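Local coordinates for protein malate dehydrogenase (Pyrococcus horikoshii, PDB 1V9N) that catalyses the NAD-dependent oxidation of (S)-malate to oxaloacetate, working as a homodimer of the LDH2/MDH2 oxidoreductase family, at residues A47-V52 with L336-Y341; N126-A131 with H280-I285; N168-A173 with Y246-M251. All coordinates share one frame; numbering follows the deposited sequence.

Interaction 1: residues A47-V52 with L336-Y341; sequences ADLRGV and LGIPIY. With NDP (NADPH dihydro-nicotinamide-adenine-dinucleotide phosphate), chain B.
Leu49 presses one methyl, CD2, into the outer part of Ile338, where it lies 3.5 Å from both CG1 and CD1 of the isoleucine, tighter than ordinary van der Waals contact. The two side chains cross at about a right angle. Ile338 divides its branches between two partners: with CG1 beside the backbone N (chi1 -57°), the CG1-CD1 arm faces Leu49, while CG2 rests 3.8 Å from Asp48 CB. Asp48 meets it with its methylene alone, and its OD2 is bonded to the backbone N of Val57. Just beyond, the helix stops in a Schellman motif. Gly51 takes a positive phi (84°), Gly51 N bonds back to Asp48 O at 3.1 Å, and Val52 N bonds to Ala47 O at 2.6 Å. The turn sends Arg50 and Val52 to the NADPH. Arg50 NH2 meets the 2'-phosphate edge-on, in the guanidinium plane, with a nearly straight bond to O2X (3.1 Å, 167°); it also bonds Gly323 O, and the group makes a cation-pi contact with Phe327. With a leucine in place of Arg50, the 2'-phosphate would probably be left without this counter-charge and Gly323 O without this donor. Val52 CG1 touches C4D of the nicotinamide ribose. Strand 338-341 pairs with strand 11-14, Lys16 of helix 16-29 touches both Leu49 and Ile338, and Met330 and Leu334 of helix 324-336 also pack on Leu49, so the end of helix 34-49 is tied into this cluster.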
loop_
_atom_site.group_PDB
_atom_site.type_symbol
_atom_site.label_atom_id
_atom_site.label_comp_id
_atom_site.label_asym_id
_atom_site.label_seq_id
_atom_site.Cartn_x
_atom_site.Cartn_y
_atom_site.Cartn_z
ATOM N N ALA A 47 -12.133 16.073 9.153
ATOM C CA ALA A 47 -12.726 15.446 7.977
ATOM C C ALA A 47 -13.621 16.433 7.228
ATOM O O ALA A 47 -13.589 16.508 6.000
ATOM C CB ALA A 47 -13.539 14.218 8.387
ATOM N N ASP A 48 -14.434 17.179 7.968
ATOM C CA ASP A 48 -15.316 18.159 7.345
ATOM C C ASP A 48 -14.493 19.280 6.700
ATOM O O ASP A 48 -14.788 19.708 5.587
ATOM C CB ASP A 48 -16.289 18.736 8.375
ATOM C CG ASP A 48 -17.385 17.752 8.757
ATOM O OD1 ASP A 48 -18.061 17.228 7.842
ATOM O OD2 ASP A 48 -17.571 17.502 9.968
ATOM N N LEU A 49 -13.457 19.733 7.398
ATOM C CA LEU A 49 -12.585 20.788 6.890
ATOM C C LEU A 49 -11.855 20.381 5.609
ATOM O O LEU A 49 -11.709 21.188 4.686
ATOM C CB LEU A 49 -11.552 21.181 7.951
ATOM C CG LEU A 49 -12.043 22.003 9.144
ATOM C CD1 LEU A 49 -10.914 22.194 10.144
ATOM C CD2 LEU A 49 -12.545 23.357 8.648
ATOM N N ARG A 50 -11.393 19.133 5.560
ATOM C CA ARG A 50 -10.670 18.636 4.393
ATOM C C ARG A 50 -11.603 18.226 3.260
ATOM O O ARG A 50 -11.152 17.769 2.209
ATOM C CB ARG A 50 -9.782 17.447 4.776
ATOM C CG ARG A 50 -8.683 17.764 5.786
ATOM C CD ARG A 50 -7.697 16.588 5.890
ATOM N NE ARG A 50 -6.929 16.426 4.655
ATOM C CZ ARG A 50 -5.880 17.176 4.326
ATOM N NH1 ARG A 50 -5.465 18.126 5.147
ATOM N NH2 ARG A 50 -5.271 17.007 3.158
ATOM N N GLY A 51 -12.905 18.374 3.477
ATOM C CA GLY A 51 -13.859 18.025 2.441
ATOM C C GLY A 51 -14.254 16.565 2.378
ATOM O O GLY A 51 -14.679 16.080 1.327
ATOM N N VAL A 52 -14.114 15.849 3.488
ATOM C CA VAL A 52 -14.488 14.439 3.519
ATOM C C VAL A 52 -15.811 14.315 4.274
ATOM O O VAL A 52 -15.855 13.803 5.397
ATOM C CB VAL A 52 -13.413 13.574 4.229
ATOM C CG1 VAL A 52 -13.731 12.099 4.043
ATOM C CG2 VAL A 52 -12.029 13.893 3.682
ATOM N N LEU A 336 -13.984 30.943 5.910
ATOM C CA LEU A 336 -15.237 31.049 5.174
ATOM C C LEU A 336 -16.310 30.229 5.891
ATOM O O LEU A 336 -17.509 30.449 5.705
ATOM C CB LEU A 336 -15.030 30.535 3.748
ATOM C CG LEU A 336 -15.985 30.988 2.640
ATOM C CD1 LEU A 336 -15.409 30.595 1.291
ATOM C CD2 LEU A 336 -17.355 30.371 2.842
ATOM N N GLY A 337 -15.867 29.287 6.721
ATOM C CA GLY A 337 -16.796 28.450 7.455
ATOM C C GLY A 337 -16.978 27.082 6.827
ATOM O O GLY A 337 -16.782 26.913 5.623
ATOM N N ILE A 338 -17.360 26.103 7.642
ATOM C CA ILE A 338 -17.563 24.739 7.159
ATOM C C ILE A 338 -18.973 24.543 6.616
ATOM O O ILE A 338 -19.950 24.718 7.337
ATOM C CB ILE A 338 -17.345 23.708 8.288
ATOM C CG1 ILE A 338 -15.948 23.876 8.885
ATOM C CG2 ILE A 338 -17.547 22.296 7.748
ATOM C CD1 ILE A 338 -15.687 23.005 10.090
ATOM N N PRO A 339 -19.093 24.166 5.336
ATOM C CA PRO A 339 -20.399 23.946 4.713
ATOM C C PRO A 339 -21.015 22.609 5.101
ATOM O O PRO A 339 -20.449 21.551 4.830
ATOM C CB PRO A 339 -20.081 24.020 3.226
ATOM C CG PRO A 339 -18.719 23.415 3.165
ATOM C CD PRO A 339 -18.017 24.070 4.334
ATOM N N ILE A 340 -22.179 22.664 5.739
ATOM C CA ILE A 340 -22.882 21.460 6.159
ATOM C C ILE A 340 -24.208 21.358 5.418
ATOM O O ILE A 340 -25.006 22.295 5.425
ATOM C CB ILE A 340 -23.159 21.473 7.679
ATOM C CG1 ILE A 340 -21.837 21.558 8.445
ATOM C CG2 ILE A 340 -23.931 20.222 8.079
ATOM C CD1 ILE A 340 -21.996 21.581 9.949
ATOM N N TYR A 341 -24.432 20.218 4.776
ATOM C CA TYR A 341 -25.651 19.979 4.019
ATOM C C TYR A 341 -26.885 20.338 4.849
ATOM O O TYR A 341 -26.818 20.417 6.076
ATOM C CB TYR A 341 -25.700 18.511 3.590
ATOM C CG TYR A 341 -26.787 18.175 2.593
ATOM C CD1 TYR A 341 -26.869 18.842 1.369
ATOM C CD2 TYR A 341 -27.715 17.170 2.860
ATOM C CE1 TYR A 341 -27.848 18.512 0.434
ATOM C CE2 TYR A 341 -28.697 16.832 1.931
ATOM C CZ TYR A 341 -28.758 17.506 0.721
ATOM O OH TYR A 341 -29.727 17.170 -0.197
HETATM P PA NDP B . -9.983 10.414 -2.259
HETATM O O1A NDP B . -10.763 11.566 -1.874
HETATM O O2A NDP B . -10.113 9.740 -3.598
HETATM O O5B NDP B . -8.409 10.807 -2.016
HETATM C C5B NDP B . -7.351 9.864 -2.274
HETATM C C4B NDP B . -6.048 10.591 -1.893
HETATM O O4B NDP B . -5.577 11.161 -3.128
HETATM C C3B NDP B . -6.120 11.727 -0.911
HETATM O O3B NDP B . -4.926 11.670 -0.073
HETATM C C2B NDP B . -6.148 12.985 -1.704
HETATM O O2B NDP B . -5.682 14.187 -1.067
HETATM C C1B NDP B . -5.394 12.561 -2.927
HETATM N N9A NDP B . -5.839 13.196 -4.198
HETATM C C8A NDP B . -7.155 13.525 -4.633
HETATM N N7A NDP B . -7.135 14.055 -5.834
HETATM C C5A NDP B . -5.827 14.092 -6.224
HETATM C C6A NDP B . -5.134 14.531 -7.397
HETATM N N6A NDP B . -5.815 15.043 -8.428
HETATM N N1A NDP B . -3.762 14.421 -7.465
HETATM C C2A NDP B . -3.054 13.892 -6.415
HETATM N N3A NDP B . -3.614 13.447 -5.271
HETATM C C4A NDP B . -5.016 13.575 -5.234
HETATM O O3 NDP B . -10.041 9.246 -1.209
HETATM P PN NDP B . -11.108 8.236 -0.611
HETATM O O1N NDP B . -10.608 6.907 -0.947
HETATM O O2N NDP B . -12.390 8.686 -1.252
HETATM O O5D NDP B . -11.022 8.586 0.938
HETATM C C5D NDP B . -12.201 8.747 1.777
HETATM C C4D NDP B . -11.782 9.081 3.260
HETATM O O4D NDP B . -12.472 8.163 4.089
HETATM C C3D NDP B . -10.286 8.916 3.625
HETATM O O3D NDP B . -9.908 10.023 4.453
HETATM C C2D NDP B . -10.182 7.568 4.315
HETATM O O2D NDP B . -9.104 7.532 5.227
HETATM C C1D NDP B . -11.588 7.454 4.959
HETATM N N1N NDP B . -12.080 6.057 5.105
HETATM C C2N NDP B . -12.256 5.585 6.436
HETATM C C3N NDP B . -12.747 4.224 6.588
HETATM C C7N NDP B . -12.960 3.682 7.934
HETATM O O7N NDP B . -13.380 2.538 8.144
HETATM N N7N NDP B . -12.690 4.440 9.031
HETATM C C4N NDP B . -13.021 3.465 5.410
HETATM C C5N NDP B . -12.836 3.945 4.120
HETATM C C6N NDP B . -12.369 5.247 3.960
HETATM P P2B NDP B . -6.575 15.300 -0.451
HETATM O O1X NDP B . -5.889 16.525 -0.892
HETATM O O2X NDP B . -6.582 15.182 1.039
HETATM O O3X NDP B . -7.989 15.200 -1.015
#

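Interaction 2: residues N126-A131 with H280-I285; sequences NHYGIA and HFFMVI. With NDP (NADPH dihydro-nicotinamide-adenine-dinucleotide phosphate), chain B.
Tyr128 and His280 form an offset stack that joins the nicotinamide-binding loop between strand 117-125 and helix 132-139 to strand 278-285, in the mixed sheet of this LDH2/MDH2 dehydrogenase. The ring centroids are 4.3 Å apart, the planes 23° from parallel, and Tyr128 CD2 sits over the centre of the imidazole, 3.4 Å above its plane. Tyr128 CG lies between its backbone N and carbonyl carbon (chi1 76°), which brings the phenol back over the strand; the two side chains slide past each other in opposite directions. Both rings are also held by their polar atoms: His280 NE2 is bonded to Ser125 OG and ND1 to Thr149 OG1, and Tyr128 OH is bonded to Ser147 OG. The two bonds of His280 are likely to fix the rotation of the imidazole, while the one at Tyr128 OH anchors the far end of the phenol.

The apolar share comes from Phe282, two residues along the same strand. Its CZ approaches the edge of the Tyr128 ring in plane, and its CE1 lies 3.8 Å from Tyr128 CE2. A polar touch without a hydrogen bond is made by Asn126 O, at the edge of the imidazole, 3.4 Å from His280 CE1. Phe281 and Met283, a selenomethionine, flank Phe282 in the strand and pack on Met283 of the second subunit.

Two hydrogen bonds link the loop to the cofactor. The carboxamide N7N of NADPH donates to Gly129 O (3.0 Å, 155°), with His127 NE2 close by at 3.2 Å from N7N. The last grip is on the nicotinamide ribose, where the backbone N of Ala131 donates to the O2D hydroxyl at 3.1 Å.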
loop_
_atom_site.group_PDB
_atom_site.type_symbol
_atom_site.label_atom_id
_atom_site.label_comp_id
_atom_site.label_asym_id
_atom_site.label_seq_id
_atom_site.Cartn_x
_atom_site.Cartn_y
_atom_site.Cartn_z
ATOM N N ASN A 126 -13.274 0.617 17.518
ATOM C CA ASN A 126 -14.461 1.043 16.782
ATOM C C ASN A 126 -14.054 1.944 15.620
ATOM O O ASN A 126 -12.884 2.290 15.488
ATOM C CB ASN A 126 -15.421 1.791 17.726
ATOM C CG ASN A 126 -16.354 0.851 18.472
ATOM O OD1 ASN A 126 -17.233 0.233 17.864
ATOM N ND2 ASN A 126 -16.161 0.725 19.785
ATOM N N HIS A 127 -15.018 2.326 14.784
ATOM C CA HIS A 127 -14.742 3.182 13.627
ATOM C C HIS A 127 -13.961 4.416 14.072
ATOM O O HIS A 127 -14.399 5.127 14.973
ATOM C CB HIS A 127 -16.063 3.589 12.971
ATOM C CG HIS A 127 -15.907 4.478 11.775
ATOM N ND1 HIS A 127 -15.945 5.853 11.859
ATOM C CD2 HIS A 127 -15.733 4.185 10.465
ATOM C CE1 HIS A 127 -15.806 6.369 10.650
ATOM N NE2 HIS A 127 -15.676 5.378 9.788
ATOM N N TYR A 128 -12.812 4.679 13.450
ATOM C CA TYR A 128 -12.018 5.829 13.873
ATOM C C TYR A 128 -11.934 7.041 12.940
ATOM O O TYR A 128 -11.015 7.847 13.048
ATOM C CB TYR A 128 -10.605 5.377 14.288
ATOM C CG TYR A 128 -9.598 5.018 13.189
ATOM C CD1 TYR A 128 -9.855 5.265 11.836
ATOM C CD2 TYR A 128 -8.340 4.505 13.531
ATOM C CE1 TYR A 128 -8.879 5.019 10.852
ATOM C CE2 TYR A 128 -7.363 4.264 12.561
ATOM C CZ TYR A 128 -7.635 4.526 11.226
ATOM O OH TYR A 128 -6.645 4.333 10.279
ATOM N N GLY A 129 -12.896 7.181 12.038
ATOM C CA GLY A 129 -12.878 8.322 11.140
ATOM C C GLY A 129 -11.839 8.223 10.040
ATOM O O GLY A 129 -11.538 7.130 9.569
ATOM N N ILE A 130 -11.285 9.360 9.624
ATOM C CA ILE A 130 -10.291 9.345 8.554
ATOM C C ILE A 130 -8.943 8.817 9.038
ATOM O O ILE A 130 -8.472 9.179 10.116
ATOM C CB ILE A 130 -10.107 10.753 7.919
ATOM C CG1 ILE A 130 -9.738 11.779 8.985
ATOM C CG2 ILE A 130 -11.393 11.180 7.211
ATOM C CD1 ILE A 130 -9.527 13.166 8.425
ATOM N N ALA A 131 -8.340 7.941 8.237
ATOM C CA ALA A 131 -7.050 7.350 8.571
ATOM C C ALA A 131 -5.942 8.406 8.574
ATOM O O ALA A 131 -5.001 8.329 9.363
ATOM C CB ALA A 131 -6.714 6.239 7.571
ATOM N N HIS A 280 -6.945 -1.673 13.946
ATOM C CA HIS A 280 -6.123 -0.652 13.305
ATOM C C HIS A 280 -4.644 -1.020 13.278
ATOM O O HIS A 280 -4.180 -1.855 14.056
ATOM C CB HIS A 280 -6.245 0.689 14.040
ATOM C CG HIS A 280 -7.630 1.025 14.497
ATOM N ND1 HIS A 280 -8.722 1.012 13.655
ATOM C CD2 HIS A 280 -8.091 1.436 15.703
ATOM C CE1 HIS A 280 -9.793 1.399 14.324
ATOM N NE2 HIS A 280 -9.438 1.662 15.569
ATOM N N PHE A 281 -3.912 -0.365 12.384
ATOM C CA PHE A 281 -2.472 -0.559 12.228
ATOM C C PHE A 281 -1.841 0.833 12.243
ATOM O O PHE A 281 -2.291 1.725 11.528
ATOM C CB PHE A 281 -2.160 -1.239 10.889
ATOM C CG PHE A 281 -0.685 -1.367 10.594
ATOM C CD1 PHE A 281 0.047 -2.446 11.077
ATOM C CD2 PHE A 281 -0.027 -0.393 9.845
ATOM C CE1 PHE A 281 1.415 -2.560 10.821
ATOM C CE2 PHE A 281 1.342 -0.494 9.581
ATOM C CZ PHE A 281 2.064 -1.583 10.071
ATOM N N PHE A 282 -0.814 1.020 13.066
ATOM C CA PHE A 282 -0.124 2.305 13.150
ATOM C C PHE A 282 1.370 2.051 13.049
ATOM O O PHE A 282 1.907 1.143 13.694
ATOM C CB PHE A 282 -0.433 3.004 14.479
ATOM C CG PHE A 282 -1.903 3.191 14.739
ATOM C CD1 PHE A 282 -2.609 4.228 14.133
ATOM C CD2 PHE A 282 -2.592 2.306 15.566
ATOM C CE1 PHE A 282 -3.980 4.378 14.345
ATOM C CE2 PHE A 282 -3.963 2.446 15.785
ATOM C CZ PHE A 282 -4.657 3.487 15.172
HETATM N N MSE A 283 2.045 2.848 12.232
HETATM C CA MSE A 283 3.476 2.698 12.068
HETATM C C MSE A 283 4.133 4.059 11.939
HETATM O O MSE A 283 3.687 4.915 11.166
HETATM C CB MSE A 283 3.785 1.864 10.833
HETATM C CG MSE A 283 5.262 1.637 10.608
HETATM SE SE MSE A 283 5.532 0.645 8.992
HETATM C CE MSE A 283 6.808 1.800 8.113
ATOM N N VAL A 284 5.202 4.255 12.698
ATOM C CA VAL A 284 5.926 5.514 12.671
ATOM C C VAL A 284 7.399 5.255 12.430
ATOM O O VAL A 284 7.986 4.333 12.998
ATOM C CB VAL A 284 5.777 6.278 14.011
ATOM C CG1 VAL A 284 6.528 7.603 13.957
ATOM C CG2 VAL A 284 4.312 6.506 14.307
ATOM N N ILE A 285 7.992 6.067 11.569
ATOM C CA ILE A 285 9.408 5.954 11.292
ATOM C C ILE A 285 10.012 7.293 11.676
ATOM O O ILE A 285 9.627 8.330 11.135
ATOM C CB ILE A 285 9.679 5.677 9.795
ATOM C CG1 ILE A 285 9.099 4.314 9.396
ATOM C CG2 ILE A 285 11.181 5.698 9.529
ATOM C CD1 ILE A 285 9.292 3.970 7.914
HETATM P PA NDP B . -9.983 10.414 -2.259
HETATM O O1A NDP B . -10.763 11.566 -1.874
HETATM O O2A NDP B . -10.113 9.740 -3.598
HETATM O O5B NDP B . -8.409 10.807 -2.016
HETATM C C5B NDP B . -7.351 9.864 -2.274
HETATM C C4B NDP B . -6.048 10.591 -1.893
HETATM O O4B NDP B . -5.577 11.161 -3.128
HETATM C C3B NDP B . -6.120 11.727 -0.911
HETATM O O3B NDP B . -4.926 11.670 -0.073
HETATM C C2B NDP B . -6.148 12.985 -1.704
HETATM O O2B NDP B . -5.682 14.187 -1.067
HETATM C C1B NDP B . -5.394 12.561 -2.927
HETATM N N9A NDP B . -5.839 13.196 -4.198
HETATM C C8A NDP B . -7.155 13.525 -4.633
HETATM N N7A NDP B . -7.135 14.055 -5.834
HETATM C C5A NDP B . -5.827 14.092 -6.224
HETATM C C6A NDP B . -5.134 14.531 -7.397
HETATM N N6A NDP B . -5.815 15.043 -8.428
HETATM N N1A NDP B . -3.762 14.421 -7.465
HETATM C C2A NDP B . -3.054 13.892 -6.415
HETATM N N3A NDP B . -3.614 13.447 -5.271
HETATM C C4A NDP B . -5.016 13.575 -5.234
HETATM O O3 NDP B . -10.041 9.246 -1.209
HETATM P PN NDP B . -11.108 8.236 -0.611
HETATM O O1N NDP B . -10.608 6.907 -0.947
HETATM O O2N NDP B . -12.390 8.686 -1.252
HETATM O O5D NDP B . -11.022 8.586 0.938
HETATM C C5D NDP B . -12.201 8.747 1.777
HETATM C C4D NDP B . -11.782 9.081 3.260
HETATM O O4D NDP B . -12.472 8.163 4.089
HETATM C C3D NDP B . -10.286 8.916 3.625
HETATM O O3D NDP B . -9.908 10.023 4.453
HETATM C C2D NDP B . -10.182 7.568 4.315
HETATM O O2D NDP B . -9.104 7.532 5.227
HETATM C C1D NDP B . -11.588 7.454 4.959
HETATM N N1N NDP B . -12.080 6.057 5.105
HETATM C C2N NDP B . -12.256 5.585 6.436
HETATM C C3N NDP B . -12.747 4.224 6.588
HETATM C C7N NDP B . -12.960 3.682 7.934
HETATM O O7N NDP B . -13.380 2.538 8.144
HETATM N N7N NDP B . -12.690 4.440 9.031
HETATM C C4N NDP B . -13.021 3.465 5.410
HETATM C C5N NDP B . -12.836 3.945 4.120
HETATM C C6N NDP B . -12.369 5.247 3.960
HETATM P P2B NDP B . -6.575 15.300 -0.451
HETATM O O1X NDP B . -5.889 16.525 -0.892
HETATM O O2X NDP B . -6.582 15.182 1.039
HETATM O O3X NDP B . -7.989 15.200 -1.015
#

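Interaction 3: residues N168-A173 with Y246-M251; sequences NPIALA and YGLSLM. With NDP (NADPH dihydro-nicotinamide-adenine-dinucleotide phosphate), chain B.
Asn168 and Ser249 bring the two backbones closest, their CA atoms 5.6 Å apart, where the loop leading into strand 170-174 of the mixed sheet passes alongside helix 242-258. The polar link is a hydrogen bond from a side chain to a helix carbonyl: Asn168 ND2 donates to Ser249 O at 3.1 Å, nearly straight at 166°. The acceptor lies in the amide plane of Asn168, whereas the donor is tilted 30° from the plane of the Ser249 carbonyl. Asp253 OD2 and Ser265 OG are further hydrogen-bond partners of ND2, so this end of the buried amide is well satisfied. Ser249 OG is close to ND2 but badly angled for a bond, and pairs instead with Gly166 O.

Beside this polar link the contact turns apolar. Ile170 CD1 is squeezed to 3.3 Å from CE of the selenomethionine Met251, whose chain bends at its last torsion (chi3 86°) as the two side chains cross at about a right angle. Leu248 CD2 joins more loosely, 4.4 Å from Ile170 CD1. The dimer interface is adjacent: Met251 packs on Leu172 of the second subunit, and Tyr246 OH bonds to Trp320 O of that subunit. Between Asn168 and Ile170, Pro169 lays its ring against one face of the nicotinamide, with CD 3.6 Å from C4N, the hydride-carrying carbon of NADPH.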
loop_
_atom_site.group_PDB
_atom_site.type_symbol
_atom_site.label_atom_id
_atom_site.label_comp_id
_atom_site.label_asym_id
_atom_site.label_seq_id
_atom_site.Cartn_x
_atom_site.Cartn_y
_atom_site.Cartn_z
ATOM N N ASN A 168 -11.164 -0.686 3.774
ATOM C CA ASN A 168 -9.841 -0.613 4.392
ATOM C C ASN A 168 -8.870 0.405 3.809
ATOM O O ASN A 168 -8.094 0.097 2.906
ATOM C CB ASN A 168 -9.235 -2.012 4.337
ATOM C CG ASN A 168 -10.178 -3.061 4.890
ATOM O OD1 ASN A 168 -11.206 -2.725 5.482
ATOM N ND2 ASN A 168 -9.836 -4.329 4.717
ATOM N N PRO A 169 -8.874 1.628 4.355
ATOM C CA PRO A 169 -7.990 2.683 3.865
ATOM C C PRO A 169 -6.533 2.549 4.286
ATOM O O PRO A 169 -6.195 1.801 5.209
ATOM C CB PRO A 169 -8.639 3.946 4.426
ATOM C CG PRO A 169 -9.100 3.488 5.776
ATOM C CD PRO A 169 -9.698 2.108 5.481
ATOM N N ILE A 170 -5.681 3.279 3.573
ATOM C CA ILE A 170 -4.253 3.329 3.833
ATOM C C ILE A 170 -3.868 4.799 3.826
ATOM O O ILE A 170 -4.241 5.535 2.913
ATOM C CB ILE A 170 -3.433 2.632 2.734
ATOM C CG1 ILE A 170 -3.738 1.135 2.720
ATOM C CG2 ILE A 170 -1.947 2.898 2.962
ATOM C CD1 ILE A 170 -3.060 0.382 1.584
ATOM N N ALA A 171 -3.127 5.229 4.840
ATOM C CA ALA A 171 -2.702 6.616 4.906
ATOM C C ALA A 171 -1.226 6.733 5.263
ATOM O O ALA A 171 -0.723 5.990 6.108
ATOM C CB ALA A 171 -3.543 7.376 5.927
ATOM N N LEU A 172 -0.540 7.657 4.598
ATOM C CA LEU A 172 0.862 7.929 4.863
ATOM C C LEU A 172 1.064 9.431 4.842
ATOM O O LEU A 172 0.669 10.118 3.893
ATOM C CB LEU A 172 1.785 7.274 3.824
ATOM C CG LEU A 172 3.287 7.458 4.125
ATOM C CD1 LEU A 172 4.071 6.313 3.512
ATOM C CD2 LEU A 172 3.787 8.803 3.596
ATOM N N ALA A 173 1.672 9.941 5.902
ATOM C CA ALA A 173 1.946 11.362 6.006
ATOM C C ALA A 173 3.438 11.525 6.244
ATOM O O ALA A 173 4.044 10.751 6.984
ATOM C CB ALA A 173 1.158 11.968 7.163
ATOM N N TYR A 246 -7.919 -5.280 -4.576
ATOM C CA TYR A 246 -8.400 -6.386 -3.755
ATOM C C TYR A 246 -7.272 -6.874 -2.839
ATOM O O TYR A 246 -7.500 -7.190 -1.672
ATOM C CB TYR A 246 -8.932 -7.483 -4.701
ATOM C CG TYR A 246 -9.017 -8.919 -4.211
ATOM C CD1 TYR A 246 -9.349 -9.240 -2.893
ATOM C CD2 TYR A 246 -8.827 -9.969 -5.111
ATOM C CE1 TYR A 246 -9.490 -10.580 -2.493
ATOM C CE2 TYR A 246 -8.965 -11.292 -4.727
ATOM C CZ TYR A 246 -9.294 -11.600 -3.426
ATOM O OH TYR A 246 -9.416 -12.931 -3.079
ATOM N N GLY A 247 -6.054 -6.909 -3.367
ATOM C CA GLY A 247 -4.926 -7.345 -2.568
ATOM C C GLY A 247 -4.594 -6.338 -1.481
ATOM O O GLY A 247 -4.298 -6.712 -0.349
ATOM N N LEU A 248 -4.641 -5.057 -1.830
ATOM C CA LEU A 248 -4.357 -3.984 -0.883
ATOM C C LEU A 248 -5.336 -4.052 0.287
ATOM O O LEU A 248 -4.973 -3.787 1.434
ATOM C CB LEU A 248 -4.469 -2.626 -1.583
ATOM C CG LEU A 248 -3.389 -2.312 -2.628
ATOM C CD1 LEU A 248 -3.798 -1.102 -3.453
ATOM C CD2 LEU A 248 -2.057 -2.058 -1.928
ATOM N N SER A 249 -6.583 -4.402 -0.010
ATOM C CA SER A 249 -7.596 -4.514 1.032
ATOM C C SER A 249 -7.226 -5.629 2.000
ATOM O O SER A 249 -7.427 -5.503 3.207
ATOM C CB SER A 249 -8.971 -4.796 0.423
ATOM O OG SER A 249 -9.937 -4.950 1.444
ATOM N N LEU A 250 -6.688 -6.721 1.466
ATOM C CA LEU A 250 -6.281 -7.857 2.291
ATOM C C LEU A 250 -5.046 -7.524 3.126
ATOM O O LEU A 250 -4.920 -7.953 4.271
ATOM C CB LEU A 250 -5.994 -9.076 1.415
ATOM C CG LEU A 250 -7.177 -9.662 0.641
ATOM C CD1 LEU A 250 -6.761 -11.009 0.049
ATOM C CD2 LEU A 250 -8.382 -9.840 1.570
HETATM N N MSE A 251 -4.127 -6.769 2.538
HETATM C CA MSE A 251 -2.924 -6.362 3.250
HETATM C C MSE A 251 -3.360 -5.662 4.531
HETATM O O MSE A 251 -2.856 -5.951 5.612
HETATM C CB MSE A 251 -2.100 -5.400 2.386
HETATM C CG MSE A 251 -0.899 -4.797 3.096
HETATM SE SE MSE A 251 0.135 -3.640 1.926
HETATM C CE MSE A 251 -0.852 -2.019 2.179
HETATM P PA NDP B . -9.983 10.414 -2.259
HETATM O O1A NDP B . -10.763 11.566 -1.874
HETATM O O2A NDP B . -10.113 9.740 -3.598
HETATM O O5B NDP B . -8.409 10.807 -2.016
HETATM C C5B NDP B . -7.351 9.864 -2.274
HETATM C C4B NDP B . -6.048 10.591 -1.893
HETATM O O4B NDP B . -5.577 11.161 -3.128
HETATM C C3B NDP B . -6.120 11.727 -0.911
HETATM O O3B NDP B . -4.926 11.670 -0.073
HETATM C C2B NDP B . -6.148 12.985 -1.704
HETATM O O2B NDP B . -5.682 14.187 -1.067
HETATM C C1B NDP B . -5.394 12.561 -2.927
HETATM N N9A NDP B . -5.839 13.196 -4.198
HETATM C C8A NDP B . -7.155 13.525 -4.633
HETATM N N7A NDP B . -7.135 14.055 -5.834
HETATM C C5A NDP B . -5.827 14.092 -6.224
HETATM C C6A NDP B . -5.134 14.531 -7.397
HETATM N N6A NDP B . -5.815 15.043 -8.428
HETATM N N1A NDP B . -3.762 14.421 -7.465
HETATM C C2A NDP B . -3.054 13.892 -6.415
HETATM N N3A NDP B . -3.614 13.447 -5.271
HETATM C C4A NDP B . -5.016 13.575 -5.234
HETATM O O3 NDP B . -10.041 9.246 -1.209
HETATM P PN NDP B . -11.108 8.236 -0.611
HETATM O O1N NDP B . -10.608 6.907 -0.947
HETATM O O2N NDP B . -12.390 8.686 -1.252
HETATM O O5D NDP B . -11.022 8.586 0.938
HETATM C C5D NDP B . -12.201 8.747 1.777
HETATM C C4D NDP B . -11.782 9.081 3.260
HETATM O O4D NDP B . -12.472 8.163 4.089
HETATM C C3D NDP B . -10.286 8.916 3.625
HETATM O O3D NDP B . -9.908 10.023 4.453
HETATM C C2D NDP B . -10.182 7.568 4.315
HETATM O O2D NDP B . -9.104 7.532 5.227
HETATM C C1D NDP B . -11.588 7.454 4.959
HETATM N N1N NDP B . -12.080 6.057 5.105
HETATM C C2N NDP B . -12.256 5.585 6.436
HETATM C C3N NDP B . -12.747 4.224 6.588
HETATM C C7N NDP B . -12.960 3.682 7.934
HETATM O O7N NDP B . -13.380 2.538 8.144
HETATM N N7N NDP B . -12.690 4.440 9.031
HETATM C C4N NDP B . -13.021 3.465 5.410
HETATM C C5N NDP B . -12.836 3.945 4.120
HETATM C C6N NDP B . -12.369 5.247 3.960
HETATM P P2B NDP B . -6.575 15.300 -0.451
HETATM O O1X NDP B . -5.889 16.525 -0.892
HETATM O O2X NDP B . -6.582 15.182 1.039
HETATM O O3X NDP B . -7.989 15.200 -1.015
#

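Overall arrangement
All three contacts are buried, and each has a residue touching the same NADPH. Interaction 1 lies farthest from the chain's centre, within the cluster of helices round the small two-stranded sheet; its touch is aliphatic, and it reaches the 2'-phosphate and nicotinamide ribose. Interactions 2 and 3 share the large mixed sheet and the neighbourhood of the second subunit, but their chemistry differs: stacked aromatic rings in 2, an amide-to-helix hydrogen bond beside apolar packing in 3. They meet where Ala131 packs on Pro169 and Ala171, beside the nicotinamide. Interaction 2 also touches interaction 1, through Ile130 against Ala47 and Val52, whereas interactions 1 and 3 stay about 9 Å apart at their nearest atoms.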